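Side-chain contacts in endo-beta-N-acetylglucosaminidase F1 (Bacteroides thetaiotaomicron VPI-5482, PDB 6TCV), which probably hydrolyses, as an endo-beta-N-acetylglucosaminidase, the link between the two core N-acetylglucosamines of high-mannose N-glycans, releasing the mannose-bearing part from the asparagine side: residues 284-289 / 310-315; 169-174 / 324-329. The protein carries 2 engineered substitutions. One frame throughout, in Å; residues are numbered along the deposited sequence.

Contact 1 (284-289 / 310-315); sequences VNYADL and ARLCYE. Engineered in segment 284-289: Ala-287 (natural residue Asp), Leu-289 (natural residue Glu). With NAG (2-acetamido-2-deoxy-beta-D-glucopyranose), chain B.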
ATOM      1  N   VAL A 284      -0.985  -4.321   2.776  1.00 11.34           N
ATOM      2  CA  VAL A 284      -0.313  -5.601   2.527  1.00 11.39           C
ATOM      3  C   VAL A 284       0.445  -5.589   1.218  1.00 11.52           C
ATOM      4  O   VAL A 284       0.099  -4.862   0.271  1.00 12.06           O
ATOM      5  CB  VAL A 284      -1.368  -6.748   2.535  1.00 12.38           C
ATOM      6  CG1 VAL A 284      -2.316  -6.658   1.345  1.00 12.46           C
ATOM      7  CG2 VAL A 284      -0.733  -8.129   2.583  1.00 13.59           C
ATOM      8  N   ASN A 285       1.501  -6.393   1.138  1.00 11.36           N
ATOM      9  CA  ASN A 285       2.101  -6.830  -0.126  1.00 11.84           C
ATOM     10  C   ASN A 285       1.947  -8.345  -0.234  1.00 11.93           C
ATOM     11  O   ASN A 285       2.221  -9.055   0.754  1.00 12.25           O
ATOM     12  CB  ASN A 285       3.585  -6.500  -0.223  1.00 11.46           C
ATOM     13  CG  ASN A 285       4.193  -7.009  -1.511  1.00 13.24           C
ATOM     14  OD1 ASN A 285       4.013  -6.365  -2.599  1.00 16.78           O
ATOM     15  ND2 ASN A 285       4.783  -8.104  -1.486  1.00 10.95           N
ATOM     16  N   TYR A 286       1.509  -8.823  -1.392  1.00 11.61           N
ATOM     17  CA  TYR A 286       1.450 -10.256  -1.685  1.00 11.46           C
ATOM     18  C   TYR A 286       2.553 -10.634  -2.666  1.00 12.35           C
ATOM     19  O   TYR A 286       2.637 -10.078  -3.772  1.00 12.75           O
ATOM     20  CB  TYR A 286       0.085 -10.576  -2.285  1.00 12.51           C
ATOM     21  CG  TYR A 286      -1.075 -10.507  -1.305  1.00 11.47           C
ATOM     22  CD1 TYR A 286      -1.033 -11.125  -0.084  1.00 12.37           C
ATOM     23  CD2 TYR A 286      -2.252  -9.815  -1.643  1.00 12.96           C
ATOM     24  CE1 TYR A 286      -2.114 -11.107   0.779  1.00 11.88           C
ATOM     25  CE2 TYR A 286      -3.352  -9.789  -0.772  1.00 12.77           C
ATOM     26  CZ  TYR A 286      -3.264 -10.455   0.431  1.00 12.06           C
ATOM     27  OH  TYR A 286      -4.331 -10.467   1.306  1.00 13.05           O
ATOM     28  N   ALA A 287       3.332 -11.648  -2.264  1.00 12.49           N
ATOM     29  CA  ALA A 287       4.412 -12.214  -3.057  1.00 12.59           C
ATOM     30  C   ALA A 287       4.219 -13.724  -3.170  1.00 13.31           C
ATOM     31  O   ALA A 287       4.374 -14.476  -2.181  1.00 13.40           O
ATOM     32  CB  ALA A 287       5.748 -11.843  -2.421  1.00 12.86           C
ATOM     33  N   ASP A 288       3.853 -14.156  -4.369  1.00 12.52           N
ATOM     34  CA  ASP A 288       3.552 -15.558  -4.656  1.00 13.33           C
ATOM     35  C   ASP A 288       4.815 -16.322  -5.001  1.00 12.99           C
ATOM     36  O   ASP A 288       5.149 -16.507  -6.169  1.00 14.38           O
ATOM     37  CB  ASP A 288       2.537 -15.696  -5.788  1.00 14.53           C
ATOM     38  CG  ASP A 288       2.299 -17.151  -6.178  1.00 13.79           C
ATOM     39  OD1 ASP A 288       2.328 -18.039  -5.275  1.00 14.05           O
ATOM     40  OD2 ASP A 288       2.040 -17.425  -7.360  1.00 14.63           O
ATOM     41  N   LEU A 289       5.557 -16.707  -3.958  1.00 13.63           N
ATOM     42  CA  LEU A 289       6.750 -17.547  -4.055  1.00 14.06           C
ATOM     43  C   LEU A 289       6.718 -18.610  -2.978  1.00 14.06           C
ATOM     44  O   LEU A 289       6.160 -18.413  -1.915  1.00 14.65           O
ATOM     45  CB  LEU A 289       8.075 -16.737  -3.901  1.00 14.58           C
ATOM     46  CG  LEU A 289       8.349 -15.744  -5.003  1.00 14.02           C
ATOM     47  CD1 LEU A 289       7.753 -14.399  -4.731  1.00 16.25           C
ATOM     48  CD2 LEU A 289       9.846 -15.568  -5.217  1.00 15.90           C
ATOM     49  N   ALA A 310      -6.110 -12.816  -8.179  1.00 14.09           N
ATOM     50  CA  ALA A 310      -6.932 -11.604  -8.281  1.00 14.72           C
ATOM     51  C   ALA A 310      -8.095 -11.660  -7.309  1.00 14.09           C
ATOM     52  O   ALA A 310      -8.434 -10.652  -6.678  1.00 14.63           O
ATOM     53  CB  ALA A 310      -7.425 -11.425  -9.722  1.00 15.76           C
ATOM     54  N   ARG A 311      -8.733 -12.822  -7.183  1.00 14.88           N
ATOM     55  CA  ARG A 311      -9.795 -12.966  -6.186  1.00 14.72           C
ATOM     56  C   ARG A 311      -9.306 -12.570  -4.783  1.00 13.86           C
ATOM     57  O   ARG A 311      -9.973 -11.813  -4.063  1.00 14.48           O
ATOM     58  CB  ARG A 311     -10.347 -14.389  -6.202  1.00 15.68           C
ATOM     59  CG  ARG A 311     -11.270 -14.743  -4.978  1.00 16.86           C
ATOM     60  CD  ARG A 311     -12.566 -13.932  -4.988  1.00 16.80           C
ATOM     61  NE  ARG A 311     -13.370 -14.257  -6.172  1.00 18.21           N
ATOM     62  CZ  ARG A 311     -14.476 -13.611  -6.487  1.00 18.44           C
ATOM     63  NH1 ARG A 311     -14.955 -12.640  -5.747  1.00 18.07           N
ATOM     64  NH2 ARG A 311     -15.103 -13.911  -7.631  1.00 21.76           N
ATOM     65  N   LEU A 312      -8.132 -13.040  -4.401  1.00 13.43           N
ATOM     66  CA  LEU A 312      -7.592 -12.678  -3.096  1.00 14.38           C
ATOM     67  C   LEU A 312      -7.360 -11.182  -2.989  1.00 13.58           C
ATOM     68  O   LEU A 312      -7.712 -10.557  -1.978  1.00 14.08           O
ATOM     69  CB  LEU A 312      -6.272 -13.442  -2.797  1.00 13.09           C
ATOM     70  CG  LEU A 312      -5.560 -13.015  -1.512  1.00 13.46           C
ATOM     71  CD1 LEU A 312      -6.451 -13.262  -0.287  1.00 14.85           C
ATOM     72  CD2 LEU A 312      -4.206 -13.700  -1.376  1.00 13.61           C
ATOM     73  N   CYS A 313      -6.801 -10.562  -4.027  1.00 12.97           N
ATOM     74  CA  CYS A 313      -6.564  -9.120  -3.958  1.00 13.60           C
ATOM     75  C   CYS A 313      -7.866  -8.345  -3.819  1.00 12.77           C
ATOM     76  O   CYS A 313      -7.968  -7.423  -2.998  1.00 13.46           O
ATOM     77  CB  CYS A 313      -5.789  -8.655  -5.195  1.00 13.65           C
ATOM     78  SG  CYS A 313      -4.082  -9.295  -5.251  1.00 14.50           S
ATOM     79  N   TYR A 314      -8.862  -8.708  -4.629  1.00 13.48           N
ATOM     80  CA  TYR A 314     -10.160  -8.059  -4.608  1.00 13.90           C
ATOM     81  C   TYR A 314     -10.796  -8.195  -3.237  1.00 13.67           C
ATOM     82  O   TYR A 314     -11.291  -7.213  -2.681  1.00 14.40           O
ATOM     83  CB  TYR A 314     -11.063  -8.701  -5.678  1.00 15.35           C
ATOM     84  CG  TYR A 314     -12.494  -8.312  -5.564  1.00 15.55           C
ATOM     85  CD1 TYR A 314     -12.938  -7.067  -6.025  1.00 17.44           C
ATOM     86  CD2 TYR A 314     -13.404  -9.167  -4.983  1.00 16.39           C
ATOM     87  CE1 TYR A 314     -14.300  -6.690  -5.883  1.00 20.23           C
ATOM     88  CE2 TYR A 314     -14.748  -8.802  -4.868  1.00 18.02           C
ATOM     89  CZ  TYR A 314     -15.169  -7.572  -5.338  1.00 20.15           C
ATOM     90  OH  TYR A 314     -16.501  -7.205  -5.212  1.00 24.38           O
ATOM     91  N   GLU A 315     -10.821  -9.407  -2.677  1.00 14.78           N
ATOM     92  CA  GLU A 315     -11.436  -9.610  -1.376  1.00 14.70           C
ATOM     93  C   GLU A 315     -10.675  -8.885  -0.289  1.00 13.62           C
ATOM     94  O   GLU A 315     -11.278  -8.424   0.677  1.00 14.23           O
ATOM     95  CB  GLU A 315     -11.566 -11.112  -1.051  1.00 13.63           C
ATOM     96  CG  GLU A 315     -12.457 -11.875  -1.998  1.00 16.60           C
ATOM     97  CD  GLU A 315     -13.914 -11.473  -1.978  1.00 16.96           C
ATOM     98  OE1 GLU A 315     -14.361 -10.773  -1.003  1.00 17.62           O
ATOM     99  OE2 GLU A 315     -14.636 -11.866  -2.927  1.00 17.63           O
TER
HETATM  100  C1  NAG B   1      14.100 -16.435  -8.132  1.00 20.20           C
HETATM  101  C2  NAG B   1      14.690 -16.684  -6.765  1.00 19.52           C
HETATM  102  C3  NAG B   1      13.818 -16.056  -5.685  1.00 16.31           C
HETATM  103  C4  NAG B   1      13.583 -14.601  -6.029  1.00 14.28           C
HETATM  104  C5  NAG B   1      12.898 -14.534  -7.381  1.00 15.27           C
HETATM  105  C6  NAG B   1      12.445 -13.160  -7.807  1.00 16.92           C
HETATM  106  C7  NAG B   1      15.831 -18.850  -6.693  1.00 28.75           C
HETATM  107  C8  NAG B   1      15.637 -20.343  -6.556  1.00 30.32           C
HETATM  108  N2  NAG B   1      14.756 -18.123  -6.520  1.00 23.96           N
HETATM  109  O3  NAG B   1      14.482 -16.229  -4.436  1.00 17.16           O
HETATM  110  O4  NAG B   1      12.740 -14.131  -4.961  1.00 14.02           O
HETATM  111  O5  NAG B   1      13.829 -15.048  -8.337  1.00 16.79           O
HETATM  112  O6  NAG B   1      13.586 -12.272  -7.751  1.00 15.82           O
HETATM  113  O7  NAG B   1      16.918 -18.348  -6.955  1.00 30.72           O
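The phenol ring of Tyr-286 is sandwiched between two aliphatic groups, Leu-312 CD2 from the helix and Val-284 CG2 from its own strand. Strand 283-287 and helix 306-319 are the first two elements of a beta-alpha-beta unit in a (beta/alpha)8 barrel, the fold of family 18 glycoside hydrolases. Tyr-286 points outward from the strand to the helix.

Leu-312 makes a CH-pi contact. Its CD2 lies 3.9 Å from the centroid of the Tyr-286 ring, only 14° off the ring normal. The methyl sits toward the hydroxyl-bearing end, and its closest ring atom is Tyr-286 CZ, 3.8 Å from Leu-312 CD2. Leu-312 CG stands anti to the backbone N (chi1 174°), which carries the branch over the ring. On the opposite face Val-284 CG2 stands 3.7 Å above the plane of the Tyr-286 ring.

Cys-313 adds a looser sulfur-aromatic contact. Its SG comes obliquely to the other end of the ring, 4.1 Å from Tyr-286 CD2. The hydroxyl reaches past Leu-312 to Thr-316 OG1 and is hydrogen-bonded there. Thr-316 OG1 also bonds Leu-312 O, so the phenol is tied to the next turn of the helix. On another side of this helix, Arg-311 NH1 bridges to Glu-315 OE2 and also to Asp-340.

The far end of the strand leads to the substrate. Ala-287 and Leu-289 are engineered, replacing Asp and Glu, which probably belong to the acidic signature of the family. Leu-289 CD2 lies 3.2 Å from O4 of the chain B N-acetylglucosamine, the oxygen that joins it to the next sugar.

Contact 2 (169-174 / 324-329); sequences QGYLFF and LVTVFD. With NAG (2-acetamido-2-deoxy-beta-D-glucopyranose), chain C.
Tyr-171 and Thr-326 reach toward each other from opposite directions and meet inside the (beta/alpha)8 barrel. Their strands, 169-175 and 324-329, are not neighbours in the sheet, and the CA atoms of Tyr-171 and Thr-326 are 10.4 Å apart. The tyrosine side chain spans most of that gap. CG is anti to the backbone N (chi1 -170°), which directs the ring inward.

The bond is made at the ring edge. Tyr-171 OH donates to Thr-326 OG1 at 2.7 Å, and OG1 lies near the ring plane. The same OG1 is hydrogen-bonded to Val-284 O on the adjoining strand, so this buried oxygen is gripped from two strands. Leu-245 packs against both side chains.

Two residues further along each strand, Phe-173 and Phe-328 do not touch each other directly. The acetamido group of the chain C N-acetylglucosamine lies over Phe-328, and its methyl also reaches Phe-173. This C8 is 3.9 Å from Phe-173 CZ, offset toward the rim of that ring. It stands 3.6 Å above the centre of the Phe-328 ring. In family 18 enzymes this acetamido group usually assists hydrolysis, so the two rings probably help to position it. Tyr-290 OH, Tyr-355 OH and Glu-376 OE2 hydrogen-bond the sugar. Within these two segments, Phe-328 CE2 comes nearest to it, 3.5 Å from its C7.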
ATOM      1  N   GLN A 169       7.226   8.058  -5.940  1.00 13.12           N
ATOM      2  CA  GLN A 169       7.234   7.646  -4.534  1.00 13.80           C
ATOM      3  C   GLN A 169       8.065   6.383  -4.383  1.00 12.66           C
ATOM      4  O   GLN A 169       8.213   5.584  -5.318  1.00 13.13           O
ATOM      5  CB  GLN A 169       5.828   7.435  -4.027  1.00 13.83           C
ATOM      6  CG  GLN A 169       5.038   8.750  -4.027  1.00 14.81           C
ATOM      7  CD  GLN A 169       3.628   8.536  -3.602  1.00 16.35           C
ATOM      8  OE1 GLN A 169       2.732   8.241  -4.417  1.00 16.75           O
ATOM      9  NE2 GLN A 169       3.390   8.642  -2.321  1.00 17.60           N
ATOM     10  N   GLY A 170       8.594   6.183  -3.175  1.00 12.82           N
ATOM     11  CA  GLY A 170       9.428   5.043  -2.872  1.00 11.92           C
ATOM     12  C   GLY A 170       8.702   3.902  -2.166  1.00 11.28           C
ATOM     13  O   GLY A 170       7.823   4.125  -1.336  1.00 12.26           O
ATOM     14  N   TYR A 171       9.101   2.677  -2.481  1.00 11.87           N
ATOM     15  CA  TYR A 171       8.520   1.430  -1.951  1.00 11.79           C
ATOM     16  C   TYR A 171       9.665   0.522  -1.541  1.00 11.58           C
ATOM     17  O   TYR A 171      10.428   0.072  -2.404  1.00 12.67           O
ATOM     18  CB  TYR A 171       7.669   0.812  -3.055  1.00 12.55           C
ATOM     19  CG  TYR A 171       6.792  -0.358  -2.639  1.00 11.67           C
ATOM     20  CD1 TYR A 171       7.307  -1.613  -2.399  1.00 12.35           C
ATOM     21  CD2 TYR A 171       5.430  -0.193  -2.532  1.00 12.64           C
ATOM     22  CE1 TYR A 171       6.484  -2.682  -2.023  1.00 12.50           C
ATOM     23  CE2 TYR A 171       4.599  -1.279  -2.177  1.00 13.08           C
ATOM     24  CZ  TYR A 171       5.154  -2.477  -1.922  1.00 11.77           C
ATOM     25  OH  TYR A 171       4.366  -3.577  -1.577  1.00 12.70           O
ATOM     26  N   LEU A 172       9.803   0.234  -0.242  1.00 11.62           N
ATOM     27  CA  LEU A 172      10.986  -0.433   0.280  1.00 11.76           C
ATOM     28  C   LEU A 172      10.618  -1.683   1.069  1.00 11.32           C
ATOM     29  O   LEU A 172       9.888  -1.596   2.050  1.00 12.54           O
ATOM     30  CB  LEU A 172      11.743   0.540   1.209  1.00 11.45           C
ATOM     31  CG  LEU A 172      13.078   0.027   1.729  1.00 12.06           C
ATOM     32  CD1 LEU A 172      14.038  -0.191   0.584  1.00 13.51           C
ATOM     33  CD2 LEU A 172      13.653   1.055   2.719  1.00 13.51           C
ATOM     34  N   PHE A 173      11.228  -2.800   0.734  1.00 11.85           N
ATOM     35  CA  PHE A 173      11.091  -4.023   1.524  1.00 11.95           C
ATOM     36  C   PHE A 173      12.247  -4.171   2.488  1.00 11.86           C
ATOM     37  O   PHE A 173      13.402  -4.092   2.080  1.00 12.33           O
ATOM     38  CB  PHE A 173      11.135  -5.275   0.645  1.00 11.84           C
ATOM     39  CG  PHE A 173      10.006  -5.488  -0.310  1.00 12.04           C
ATOM     40  CD1 PHE A 173      10.007  -4.895  -1.564  1.00 11.79           C
ATOM     41  CD2 PHE A 173       8.993  -6.427  -0.025  1.00 12.04           C
ATOM     42  CE1 PHE A 173       9.037  -5.206  -2.505  1.00 12.47           C
ATOM     43  CE2 PHE A 173       7.990  -6.676  -0.965  1.00 12.97           C
ATOM     44  CZ  PHE A 173       8.017  -6.049  -2.202  1.00 12.74           C
ATOM     45  N   PHE A 174      11.944  -4.439   3.764  1.00 11.80           N
ATOM     46  CA  PHE A 174      12.949  -4.867   4.735  1.00 11.12           C
ATOM     47  C   PHE A 174      12.865  -6.365   4.965  1.00 12.20           C
ATOM     48  O   PHE A 174      11.778  -6.905   5.222  1.00 12.12           O
ATOM     49  CB  PHE A 174      12.716  -4.211   6.090  1.00 12.32           C
ATOM     50  CG  PHE A 174      13.113  -2.797   6.122  1.00 12.45           C
ATOM     51  CD1 PHE A 174      14.408  -2.439   6.311  1.00 14.07           C
ATOM     52  CD2 PHE A 174      12.178  -1.795   5.863  1.00 14.30           C
ATOM     53  CE1 PHE A 174      14.792  -1.078   6.289  1.00 15.81           C
ATOM     54  CE2 PHE A 174      12.585  -0.434   5.837  1.00 15.19           C
ATOM     55  CZ  PHE A 174      13.853  -0.109   6.047  1.00 14.06           C
ATOM     56  N   LEU A 324      -3.793  -0.098   1.631  1.00 12.85           N
ATOM     57  CA  LEU A 324      -3.146  -0.456   0.384  1.00 12.42           C
ATOM     58  C   LEU A 324      -3.148  -1.960   0.151  1.00 12.73           C
ATOM     59  O   LEU A 324      -2.774  -2.736   1.036  1.00 12.88           O
ATOM     60  CB  LEU A 324      -1.708   0.054   0.366  1.00 14.26           C
ATOM     61  CG  LEU A 324      -1.586   1.573   0.384  1.00 13.87           C
ATOM     62  CD1 LEU A 324      -0.121   1.946   0.575  1.00 17.86           C
ATOM     63  CD2 LEU A 324      -2.079   2.193  -0.916  1.00 16.53           C
ATOM     64  N   VAL A 325      -3.539  -2.379  -1.055  1.00 12.07           N
ATOM     65  CA  VAL A 325      -3.381  -3.751  -1.528  1.00 12.25           C
ATOM     66  C   VAL A 325      -2.374  -3.713  -2.653  1.00 12.57           C
ATOM     67  O   VAL A 325      -2.595  -3.046  -3.680  1.00 12.77           O
ATOM     68  CB  VAL A 325      -4.717  -4.362  -1.942  1.00 13.14           C
ATOM     69  CG1 VAL A 325      -4.549  -5.772  -2.515  1.00 13.97           C
ATOM     70  CG2 VAL A 325      -5.665  -4.369  -0.753  1.00 14.03           C
ATOM     71  N   THR A 326      -1.248  -4.358  -2.434  1.00 11.76           N
ATOM     72  CA  THR A 326      -0.131  -4.242  -3.357  1.00 13.19           C
ATOM     73  C   THR A 326       0.407  -5.633  -3.648  1.00 11.88           C
ATOM     74  O   THR A 326       0.245  -6.556  -2.841  1.00 12.65           O
ATOM     75  CB  THR A 326       0.988  -3.322  -2.819  1.00 12.12           C
ATOM     76  OG1 THR A 326       1.732  -3.956  -1.770  1.00 12.06           O
ATOM     77  CG2 THR A 326       0.439  -2.025  -2.290  1.00 13.40           C
ATOM     78  N   VAL A 327       1.051  -5.786  -4.794  1.00 11.59           N
ATOM     79  CA  VAL A 327       1.545  -7.079  -5.252  1.00 12.25           C
ATOM     80  C   VAL A 327       2.954  -6.959  -5.822  1.00 12.72           C
ATOM     81  O   VAL A 327       3.329  -5.962  -6.439  1.00 13.19           O
ATOM     82  CB  VAL A 327       0.627  -7.810  -6.233  1.00 14.51           C
ATOM     83  CG1 VAL A 327      -0.714  -8.057  -5.605  1.00 15.25           C
ATOM     84  CG2 VAL A 327       0.480  -7.020  -7.491  1.00 16.62           C
ATOM     85  N   PHE A 328       3.736  -7.996  -5.618  1.00 12.98           N
ATOM     86  CA  PHE A 328       4.952  -8.274  -6.407  1.00 12.57           C
ATOM     87  C   PHE A 328       4.556  -9.037  -7.653  1.00 12.83           C
ATOM     88  O   PHE A 328       3.835 -10.039  -7.553  1.00 13.91           O
ATOM     89  CB  PHE A 328       5.889  -9.062  -5.498  1.00 13.21           C
ATOM     90  CG  PHE A 328       7.255  -9.355  -6.072  1.00 13.18           C
ATOM     91  CD1 PHE A 328       8.063  -8.383  -6.623  1.00 14.33           C
ATOM     92  CD2 PHE A 328       7.774 -10.644  -6.011  1.00 14.08           C
ATOM     93  CE1 PHE A 328       9.339  -8.683  -7.074  1.00 14.21           C
ATOM     94  CE2 PHE A 328       9.051 -10.955  -6.489  1.00 14.08           C
ATOM     95  CZ  PHE A 328       9.842  -9.969  -7.010  1.00 14.57           C
ATOM     96  N   ASP A 329       4.942  -8.542  -8.821  1.00 13.64           N
ATOM     97  CA  ASP A 329       4.617  -9.217 -10.065  1.00 13.80           C
ATOM     98  C   ASP A 329       5.562 -10.379 -10.350  1.00 14.73           C
ATOM     99  O   ASP A 329       6.636 -10.217 -10.954  1.00 15.97           O
ATOM    100  CB  ASP A 329       4.597  -8.230 -11.217  1.00 14.77           C
ATOM    101  CG  ASP A 329       4.168  -8.854 -12.513  1.00 16.43           C
ATOM    102  OD1 ASP A 329       3.710 -10.017 -12.524  1.00 17.34           O
ATOM    103  OD2 ASP A 329       4.307  -8.197 -13.570  1.00 17.59           O
TER
HETATM  104  C1  NAG C   2      12.721 -12.757  -4.690  1.00 13.61           C
HETATM  105  C2  NAG C   2      11.880 -12.551  -3.444  1.00 13.75           C
HETATM  106  C3  NAG C   2      12.576 -12.954  -2.142  1.00 13.59           C
HETATM  107  C4  NAG C   2      14.035 -13.279  -2.399  1.00 13.27           C
HETATM  108  C5  NAG C   2      14.625 -12.176  -3.257  1.00 13.51           C
HETATM  109  C6  NAG C   2      16.130 -12.286  -3.467  1.00 14.60           C
HETATM  110  C7  NAG C   2      10.140 -10.832  -3.170  1.00 15.19           C
HETATM  111  C8  NAG C   2       9.856  -9.342  -3.203  1.00 13.94           C
HETATM  112  N2  NAG C   2      11.406 -11.180  -3.382  1.00 15.21           N
HETATM  113  O3  NAG C   2      11.920 -14.097  -1.585  1.00 13.50           O
HETATM  114  O4  NAG C   2      14.707 -13.301  -1.128  1.00 13.24           O
HETATM  115  O5  NAG C   2      14.037 -12.202  -4.573  1.00 13.47           O
HETATM  116  O6  NAG C   2      16.567 -11.317  -4.364  1.00 16.02           O
HETATM  117  O7  NAG C   2       9.258 -11.677  -2.978  1.00 16.40           O

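In the fold
Both contacts are buried, but they lie on opposite sides of the sheet. Contact 1 joins a strand to the helix outside it and is mainly apolar. Contact 2 crosses the barrel interior and rests on one hydroxyl pair. Strands 283-287 and 324-329 are neighbours, and Thr-326 OG1 of contact 2 takes hold of Val-284 O of contact 1. Helix 306-319 lies between these strands in sequence, and its Cys-313 also packs on Val-325 and Val-327, the residues alternating with those of contact 2 that face inward. Both segments of contact 1 fall between those of contact 2 in sequence. Both reach the chain C N-acetylglucosamine; contact 1 also meets the chain B sugar through Leu-289.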